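Side-chain contacts in hemoglobin chain d1 (Lumbricus terrestris, PDB 1X9F), which probably carries oxygen on a heme iron, as one globin subunit of the multi-chain hemoglobin of the earthworm: residues I106-K109 and H110-V114; H113-G116 and D117-T121. All coordinates share one frame; numbering follows the deposited sequence.

Both contacts lie on helix 101-119, interaction 2 following on from interaction 1 and sharing H113 and V114, with their centres about 10 Å apart. Interaction 1 is the buried, heme-side part: F107 packs against the porphyrin, L108 and L112 face helix 125-139, and the ring of H110 is fixed by a hydrogen bond to a backbone carbonyl. Interaction 2 is farther from the chain's centre and only partly buried. Its leucines meet helix 4-18. Interaction 1 is mainly ring and apolar packing with one salt bridge, K109 to D38, at its rim; in interaction 2 charged side chains carry more, R118 bridging to helix 21-38 and D117 across the subunit boundary, beside a glycine-marked helix end.

Interaction 1. Residues I106-K109 and H110-V114; sequences IFLK and HLLHV. With HEM (protoporphyrin IX containing Fe), chain T.
The ring of F107 has heme on one face, the vinyl carbon CAB standing 3.7 Å above the ring plane and displaced toward the rim, while CD2 of L111, one turn on, approaches obliquely and comes to 3.9 Å from F107 CE2. The H110 imidazole has aliphatic CD of K109 over one face, 4.1 Å above the plane and likewise offset, and the carbonyl oxygen of I106 at its edge. That edge contact is a hydrogen bond, H110 ND1 to I106 O at 3.1 Å, with the oxygen only 14° out of the ring plane. Seen from the carbonyl, ND1 stands 40° above its plane, and H110 N, the ordinary helical donor, comes to the same oxygen from the opposite face. Two bonds thus grip I106 O, and the one from ND1 fixes the rotation of the imidazole; CG2 of I106 rests beside the ring, 3.6 Å from H110 ND1.

Both segments belong to helix 101-119, which corresponds to the G helix of the globin fold. With CG anti to the backbone N (chi1 178°), F107 places its ring between the heme and L111, and its CB approaches the porphyrin methyl CMC at 3.7 Å. An alanine at this position is likely to open a gap beside the CAB vinyl and take away the ring that L111 CD2 packs against.

On another side of the helix L108 and L112 lie side by side, CD1 of L108 3.9 Å from CG of L112, and both reach helix 125-139, L108 at V132 and L112 at W128 and H129. K109 bends along its chain beside the H110 ring, and its NZ forms a salt bridge with D38 of helix 21-38.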
ATOM      1  N   ILE D 106      -6.625 -18.934 -21.985  1.00 36.65           N
ATOM      2  CA  ILE D 106      -5.697 -18.683 -20.885  1.00 36.10           C
ATOM      3  C   ILE D 106      -5.541 -17.178 -20.695  1.00 34.42           C
ATOM      4  O   ILE D 106      -5.484 -16.690 -19.561  1.00 33.42           O
ATOM      5  CB  ILE D 106      -4.326 -19.356 -21.143  1.00 36.56           C
ATOM      6  CG1 ILE D 106      -4.462 -20.884 -21.131  1.00 36.08           C
ATOM      7  CG2 ILE D 106      -3.282 -18.904 -20.100  1.00 35.65           C
ATOM      8  CD1 ILE D 106      -3.522 -21.601 -22.093  1.00 38.93           C
ATOM      9  N   PHE D 107      -5.483 -16.448 -21.804  1.00 31.11           N
ATOM     10  CA  PHE D 107      -5.389 -15.002 -21.737  1.00 32.29           C
ATOM     11  C   PHE D 107      -6.547 -14.418 -20.932  1.00 32.50           C
ATOM     12  O   PHE D 107      -6.330 -13.648 -19.990  1.00 32.50           O
ATOM     13  CB  PHE D 107      -5.372 -14.397 -23.135  1.00 30.53           C
ATOM     14  CG  PHE D 107      -5.332 -12.899 -23.139  1.00 29.79           C
ATOM     15  CD1 PHE D 107      -4.125 -12.227 -23.289  1.00 28.08           C
ATOM     16  CD2 PHE D 107      -6.501 -12.155 -22.997  1.00 27.98           C
ATOM     17  CE1 PHE D 107      -4.079 -10.837 -23.299  1.00 24.17           C
ATOM     18  CE2 PHE D 107      -6.466 -10.766 -22.996  1.00 24.55           C
ATOM     19  CZ  PHE D 107      -5.253 -10.106 -23.153  1.00 24.04           C
ATOM     20  N   LEU D 108      -7.765 -14.787 -21.318  1.00 30.68           N
ATOM     21  CA  LEU D 108      -8.965 -14.334 -20.644  1.00 29.08           C
ATOM     22  C   LEU D 108      -8.938 -14.696 -19.167  1.00 30.09           C
ATOM     23  O   LEU D 108      -9.287 -13.868 -18.325  1.00 32.71           O
ATOM     24  CB  LEU D 108     -10.201 -14.940 -21.311  1.00 30.21           C
ATOM     25  CG  LEU D 108     -11.577 -14.584 -20.731  1.00 34.32           C
ATOM     26  CD1 LEU D 108     -11.812 -13.078 -20.706  1.00 31.99           C
ATOM     27  CD2 LEU D 108     -12.667 -15.284 -21.527  1.00 32.82           C
ATOM     28  N   LYS D 109      -8.521 -15.926 -18.858  1.00 30.00           N
ATOM     29  CA  LYS D 109      -8.438 -16.390 -17.468  1.00 30.33           C
ATOM     30  C   LYS D 109      -7.584 -15.442 -16.633  1.00 27.66           C
ATOM     31  O   LYS D 109      -7.956 -15.071 -15.517  1.00 27.96           O
ATOM     32  CB  LYS D 109      -7.866 -17.815 -17.380  1.00 30.24           C
ATOM     33  CG  LYS D 109      -8.033 -18.476 -16.003  1.00 34.25           C
ATOM     34  CD  LYS D 109      -6.705 -18.998 -15.435  1.00 38.53           C
ATOM     35  CE  LYS D 109      -6.241 -20.292 -16.099  1.00 42.02           C
ATOM     36  NZ  LYS D 109      -4.934 -20.764 -15.549  1.00 44.01           N
ATOM     37  N   HIS D 110      -6.445 -15.048 -17.187  1.00 26.75           N
ATOM     38  CA  HIS D 110      -5.525 -14.197 -16.464  1.00 28.50           C
ATOM     39  C   HIS D 110      -5.893 -12.726 -16.512  1.00 28.33           C
ATOM     40  O   HIS D 110      -5.662 -12.010 -15.540  1.00 30.39           O
ATOM     41  CB  HIS D 110      -4.109 -14.412 -16.955  1.00 29.96           C
ATOM     42  CG  HIS D 110      -3.493 -15.674 -16.448  1.00 31.70           C
ATOM     43  ND1 HIS D 110      -3.477 -16.842 -17.181  1.00 36.81           N
ATOM     44  CD2 HIS D 110      -2.869 -15.954 -15.279  1.00 31.16           C
ATOM     45  CE1 HIS D 110      -2.865 -17.785 -16.487  1.00 33.91           C
ATOM     46  NE2 HIS D 110      -2.487 -17.271 -15.330  1.00 31.32           N
ATOM     47  N   LEU D 111      -6.454 -12.272 -17.630  1.00 29.61           N
ATOM     48  CA  LEU D 111      -6.997 -10.924 -17.685  1.00 25.13           C
ATOM     49  C   LEU D 111      -8.008 -10.730 -16.555  1.00 24.43           C
ATOM     50  O   LEU D 111      -7.912  -9.766 -15.797  1.00 23.43           O
ATOM     51  CB  LEU D 111      -7.641 -10.640 -19.041  1.00 23.43           C
ATOM     52  CG  LEU D 111      -8.267  -9.251 -19.187  1.00 27.07           C
ATOM     53  CD1 LEU D 111      -7.219  -8.131 -19.086  1.00 24.13           C
ATOM     54  CD2 LEU D 111      -9.051  -9.154 -20.491  1.00 16.53           C
ATOM     55  N   LEU D 112      -8.946 -11.668 -16.414  1.00 24.09           N
ATOM     56  CA  LEU D 112      -9.979 -11.568 -15.380  1.00 26.18           C
ATOM     57  C   LEU D 112      -9.406 -11.582 -13.964  1.00 26.45           C
ATOM     58  O   LEU D 112      -9.890 -10.864 -13.082  1.00 26.90           O
ATOM     59  CB  LEU D 112     -11.033 -12.664 -15.550  1.00 27.92           C
ATOM     60  CG  LEU D 112     -11.913 -12.585 -16.802  1.00 29.25           C
ATOM     61  CD1 LEU D 112     -13.055 -13.587 -16.699  1.00 31.36           C
ATOM     62  CD2 LEU D 112     -12.479 -11.190 -17.021  1.00 27.58           C
ATOM     63  N   HIS D 113      -8.364 -12.382 -13.766  1.00 27.79           N
ATOM     64  CA  HIS D 113      -7.693 -12.509 -12.478  1.00 27.74           C
ATOM     65  C   HIS D 113      -6.955 -11.221 -12.092  1.00 29.24           C
ATOM     66  O   HIS D 113      -7.094 -10.739 -10.962  1.00 29.18           O
ATOM     67  CB  HIS D 113      -6.737 -13.701 -12.526  1.00 28.40           C
ATOM     68  CG  HIS D 113      -6.144 -14.055 -11.200  1.00 31.07           C
ATOM     69  ND1 HIS D 113      -5.133 -13.321 -10.621  1.00 36.84           N
ATOM     70  CD2 HIS D 113      -6.411 -15.072 -10.347  1.00 32.29           C
ATOM     71  CE1 HIS D 113      -4.808 -13.865  -9.462  1.00 36.80           C
ATOM     72  NE2 HIS D 113      -5.569 -14.927  -9.272  1.00 35.58           N
ATOM     73  N   VAL D 114      -6.182 -10.664 -13.026  1.00 29.32           N
ATOM     74  CA  VAL D 114      -5.498  -9.394 -12.783  1.00 29.55           C
ATOM     75  C   VAL D 114      -6.502  -8.247 -12.629  1.00 29.12           C
ATOM     76  O   VAL D 114      -6.307  -7.366 -11.788  1.00 31.14           O
ATOM     77  CB  VAL D 114      -4.395  -9.055 -13.843  1.00 30.66           C
ATOM     78  CG1 VAL D 114      -3.387 -10.205 -13.970  1.00 30.76           C
ATOM     79  CG2 VAL D 114      -4.986  -8.716 -15.205  1.00 35.29           C
TER
HETATM   80  CHA HEM T 160       0.295  -9.242 -31.767  1.00 24.23           C
HETATM   81  CHB HEM T 160      -3.953  -7.967 -29.761  1.00 20.77           C
HETATM   82  CHC HEM T 160      -4.164 -12.233 -27.371  1.00 21.65           C
HETATM   83  CHD HEM T 160      -0.066 -13.636 -29.703  1.00 18.59           C
HETATM   84  C1A HEM T 160      -0.857  -8.460 -31.331  1.00 24.10           C
HETATM   85  C2A HEM T 160      -0.992  -7.162 -31.782  1.00 25.88           C
HETATM   86  C3A HEM T 160      -2.257  -6.707 -31.208  1.00 21.79           C
HETATM   87  C4A HEM T 160      -2.680  -7.918 -30.475  1.00 22.16           C
HETATM   88  CMA HEM T 160      -2.931  -5.363 -31.346  1.00 17.41           C
HETATM   89  CAA HEM T 160      -0.014  -6.388 -32.620  1.00 27.92           C
HETATM   90  CBA HEM T 160      -0.389  -6.284 -34.083  1.00 33.80           C
HETATM   91  CGA HEM T 160       0.670  -5.372 -34.667  1.00 35.54           C
HETATM   92  O1A HEM T 160       0.675  -4.155 -34.368  1.00 37.37           O
HETATM   93  O2A HEM T 160       1.517  -5.884 -35.428  1.00 40.37           O
HETATM   94  C1B HEM T 160      -4.406  -9.070 -28.920  1.00 20.08           C
HETATM   95  C2B HEM T 160      -5.558  -8.954 -28.161  1.00 24.54           C
HETATM   96  C3B HEM T 160      -5.548 -10.148 -27.516  1.00 21.76           C
HETATM   97  C4B HEM T 160      -4.476 -10.904 -27.899  1.00 21.91           C
HETATM   98  CMB HEM T 160      -6.562  -7.821 -28.059  1.00 22.96           C
HETATM   99  CAB HEM T 160      -6.534 -10.463 -26.692  1.00 22.28           C
HETATM  100  CBB HEM T 160      -7.676 -10.754 -26.023  1.00 26.01           C
HETATM  101  C1C HEM T 160      -2.987 -13.010 -27.791  1.00 25.22           C
HETATM  102  C2C HEM T 160      -2.739 -14.258 -27.253  1.00 25.39           C
HETATM  103  C3C HEM T 160      -1.608 -14.649 -27.910  1.00 24.80           C
HETATM  104  C4C HEM T 160      -1.210 -13.617 -28.759  1.00 21.25           C
HETATM  105  CMC HEM T 160      -3.531 -15.039 -26.223  1.00 30.03           C
HETATM  106  CAC HEM T 160      -0.984 -15.964 -27.575  1.00 33.23           C
HETATM  107  CBC HEM T 160      -0.009 -16.567 -28.400  1.00 37.10           C
HETATM  108  C1D HEM T 160       0.410 -12.527 -30.558  1.00 23.26           C
HETATM  109  C2D HEM T 160       1.589 -12.599 -31.307  1.00 21.43           C
HETATM  110  C3D HEM T 160       1.725 -11.363 -31.899  1.00 22.64           C
HETATM  111  C4D HEM T 160       0.534 -10.642 -31.426  1.00 24.41           C
HETATM  112  CMD HEM T 160       2.519 -13.779 -31.438  1.00 24.24           C
HETATM  113  CAD HEM T 160       2.784 -10.856 -32.845  1.00 26.62           C
HETATM  114  CBD HEM T 160       3.983 -10.280 -32.100  1.00 31.18           C
HETATM  115  CGD HEM T 160       4.920  -9.774 -33.173  1.00 28.75           C
HETATM  116  O1D HEM T 160       4.570  -8.789 -33.860  1.00 32.22           O
HETATM  117  O2D HEM T 160       6.003 -10.372 -33.336  1.00 39.91           O
HETATM  118  NA  HEM T 160      -1.849  -8.983 -30.574  1.00 20.90           N
HETATM  119  NB  HEM T 160      -3.707 -10.232 -28.784  1.00 20.69           N
HETATM  120  NC  HEM T 160      -2.094 -12.592 -28.734  1.00 21.77           N
HETATM  121  ND  HEM T 160      -0.249 -11.348 -30.592  1.00 22.27           N
HETATM  122 FE   HEM T 160      -1.987 -10.809 -29.693  1.00 24.83          FE

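Interaction 2. Residues H113-G116 and D117-T121; sequences HVLG and DRLGT
D117 leans back over the preceding turn against H113, in the last turns of helix 101-119, which matches the G helix of the globin fold. Backbone bonds of the helical i to i+4 kind set the frame: D117 N to H113 O, R118 N to V114 O, and L119 N to L115 O, the last 2.8 Å long.

The polar side chains work at the surface. In D117, chi1 of -69° sets CG beside its own backbone N and brings it to 3.6 Å from H113 O. From there OD2 comes to 3.7 Å from H113 ND1; carboxylate and imidazole cross obliquely, their planes 81° apart, and at this distance the groups are close neighbours rather than a bonded pair. The stronger partner of D117 is elsewhere: OD1 makes a salt bridge with R33 of the second subunit, another copy of this protein, and H113 packs on D37 of that same subunit. R118 runs in a different direction. Its CG passes 3.6 Å from V114 O, the chain bends about its CB-CG bond and then runs on extended, and NH2 forms a salt bridge with E30 of helix 21-38.

Between the segments the apolar contact is one distant pair, CD2 of L115 and CD1 of L119, 4.4 Å apart; these side chains turn mainly to other helices. Both leucines touch A17 of helix 4-18; L115 also meets W14 there and F27 of helix 21-38, where V114 joins it.

The helical path is broken at G120, whose phi of 80° is readily adopted by a residue without a side chain. Even so, G120 N still donates a hydrogen bond to G116 O, 2.7 Å long.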
ATOM      1  N   HIS D 113      -8.364 -12.382 -13.766  1.00 27.79           N
ATOM      2  CA  HIS D 113      -7.693 -12.509 -12.478  1.00 27.74           C
ATOM      3  C   HIS D 113      -6.955 -11.221 -12.092  1.00 29.24           C
ATOM      4  O   HIS D 113      -7.094 -10.739 -10.962  1.00 29.18           O
ATOM      5  CB  HIS D 113      -6.737 -13.701 -12.526  1.00 28.40           C
ATOM      6  CG  HIS D 113      -6.144 -14.055 -11.200  1.00 31.07           C
ATOM      7  ND1 HIS D 113      -5.133 -13.321 -10.621  1.00 36.84           N
ATOM      8  CD2 HIS D 113      -6.411 -15.072 -10.347  1.00 32.29           C
ATOM      9  CE1 HIS D 113      -4.808 -13.865  -9.462  1.00 36.80           C
ATOM     10  NE2 HIS D 113      -5.569 -14.927  -9.272  1.00 35.58           N
ATOM     11  N   VAL D 114      -6.182 -10.664 -13.026  1.00 29.32           N
ATOM     12  CA  VAL D 114      -5.498  -9.394 -12.783  1.00 29.55           C
ATOM     13  C   VAL D 114      -6.502  -8.247 -12.629  1.00 29.12           C
ATOM     14  O   VAL D 114      -6.307  -7.366 -11.788  1.00 31.14           O
ATOM     15  CB  VAL D 114      -4.395  -9.055 -13.843  1.00 30.66           C
ATOM     16  CG1 VAL D 114      -3.387 -10.205 -13.970  1.00 30.76           C
ATOM     17  CG2 VAL D 114      -4.986  -8.716 -15.205  1.00 35.29           C
ATOM     18  N   LEU D 115      -7.573  -8.265 -13.424  1.00 27.99           N
ATOM     19  CA  LEU D 115      -8.619  -7.249 -13.307  1.00 28.04           C
ATOM     20  C   LEU D 115      -9.263  -7.307 -11.925  1.00 28.47           C
ATOM     21  O   LEU D 115      -9.497  -6.269 -11.294  1.00 24.02           O
ATOM     22  CB  LEU D 115      -9.673  -7.401 -14.405  1.00 27.71           C
ATOM     23  CG  LEU D 115      -9.318  -6.816 -15.776  1.00 25.96           C
ATOM     24  CD1 LEU D 115     -10.298  -7.310 -16.810  1.00 26.67           C
ATOM     25  CD2 LEU D 115      -9.293  -5.298 -15.759  1.00 23.67           C
ATOM     26  N   GLY D 116      -9.520  -8.530 -11.461  1.00 29.61           N
ATOM     27  CA  GLY D 116     -10.034  -8.788 -10.118  1.00 32.02           C
ATOM     28  C   GLY D 116      -9.214  -8.134  -9.020  1.00 34.55           C
ATOM     29  O   GLY D 116      -9.773  -7.544  -8.096  1.00 36.05           O
ATOM     30  N   ASP D 117      -7.888  -8.232  -9.121  1.00 36.04           N
ATOM     31  CA  ASP D 117      -6.997  -7.598  -8.153  1.00 38.43           C
ATOM     32  C   ASP D 117      -7.145  -6.092  -8.159  1.00 36.97           C
ATOM     33  O   ASP D 117      -7.193  -5.468  -7.103  1.00 40.30           O
ATOM     34  CB  ASP D 117      -5.537  -7.942  -8.444  1.00 41.24           C
ATOM     35  CG  ASP D 117      -5.219  -9.390  -8.179  1.00 46.06           C
ATOM     36  OD1 ASP D 117      -5.681  -9.926  -7.150  1.00 50.58           O
ATOM     37  OD2 ASP D 117      -4.505 -10.075  -8.939  1.00 50.31           O
ATOM     38  N   ARG D 118      -7.201  -5.511  -9.350  1.00 37.02           N
ATOM     39  CA  ARG D 118      -7.291  -4.067  -9.484  1.00 36.06           C
ATOM     40  C   ARG D 118      -8.629  -3.531  -9.007  1.00 35.43           C
ATOM     41  O   ARG D 118      -8.682  -2.527  -8.292  1.00 35.91           O
ATOM     42  CB  ARG D 118      -7.080  -3.658 -10.935  1.00 36.49           C
ATOM     43  CG  ARG D 118      -5.650  -3.813 -11.419  1.00 42.24           C
ATOM     44  CD  ARG D 118      -4.764  -2.631 -11.047  1.00 52.22           C
ATOM     45  NE  ARG D 118      -3.384  -2.778 -11.516  1.00 48.55           N
ATOM     46  CZ  ARG D 118      -2.644  -3.878 -11.394  1.00 51.79           C
ATOM     47  NH1 ARG D 118      -3.118  -4.967 -10.795  1.00 50.63           N
ATOM     48  NH2 ARG D 118      -1.405  -3.886 -11.864  1.00 51.62           N
ATOM     49  N   LEU D 119      -9.710  -4.193  -9.403  1.00 35.42           N
ATOM     50  CA  LEU D 119     -11.037  -3.652  -9.124  1.00 34.55           C
ATOM     51  C   LEU D 119     -11.600  -4.145  -7.801  1.00 35.52           C
ATOM     52  O   LEU D 119     -12.435  -3.475  -7.193  1.00 38.34           O
ATOM     53  CB  LEU D 119     -11.995  -3.942 -10.281  1.00 32.83           C
ATOM     54  CG  LEU D 119     -11.641  -3.182 -11.567  1.00 32.61           C
ATOM     55  CD1 LEU D 119     -12.171  -3.906 -12.795  1.00 25.98           C
ATOM     56  CD2 LEU D 119     -12.139  -1.732 -11.519  1.00 30.65           C
ATOM     57  N   GLY D 120     -11.146  -5.310  -7.350  1.00 34.55           N
ATOM     58  CA  GLY D 120     -11.588  -5.852  -6.062  1.00 33.67           C
ATOM     59  C   GLY D 120     -12.944  -6.525  -6.132  1.00 31.81           C
ATOM     60  O   GLY D 120     -13.321  -7.076  -7.169  1.00 27.97           O
ATOM     61  N   THR D 121     -13.681  -6.474  -5.025  1.00 29.98           N
ATOM     62  CA  THR D 121     -14.973  -7.151  -4.925  1.00 30.34           C
ATOM     63  C   THR D 121     -16.038  -6.544  -5.847  1.00 28.30           C
ATOM     64  O   THR D 121     -17.084  -7.152  -6.073  1.00 27.80           O
ATOM     65  CB  THR D 121     -15.478  -7.167  -3.459  1.00 31.81           C
ATOM     66  OG1 THR D 121     -16.512  -6.179  -3.290  1.00 36.41           O
ATOM     67  CG2 THR D 121     -14.377  -6.694  -2.497  1.00 35.72           C
TER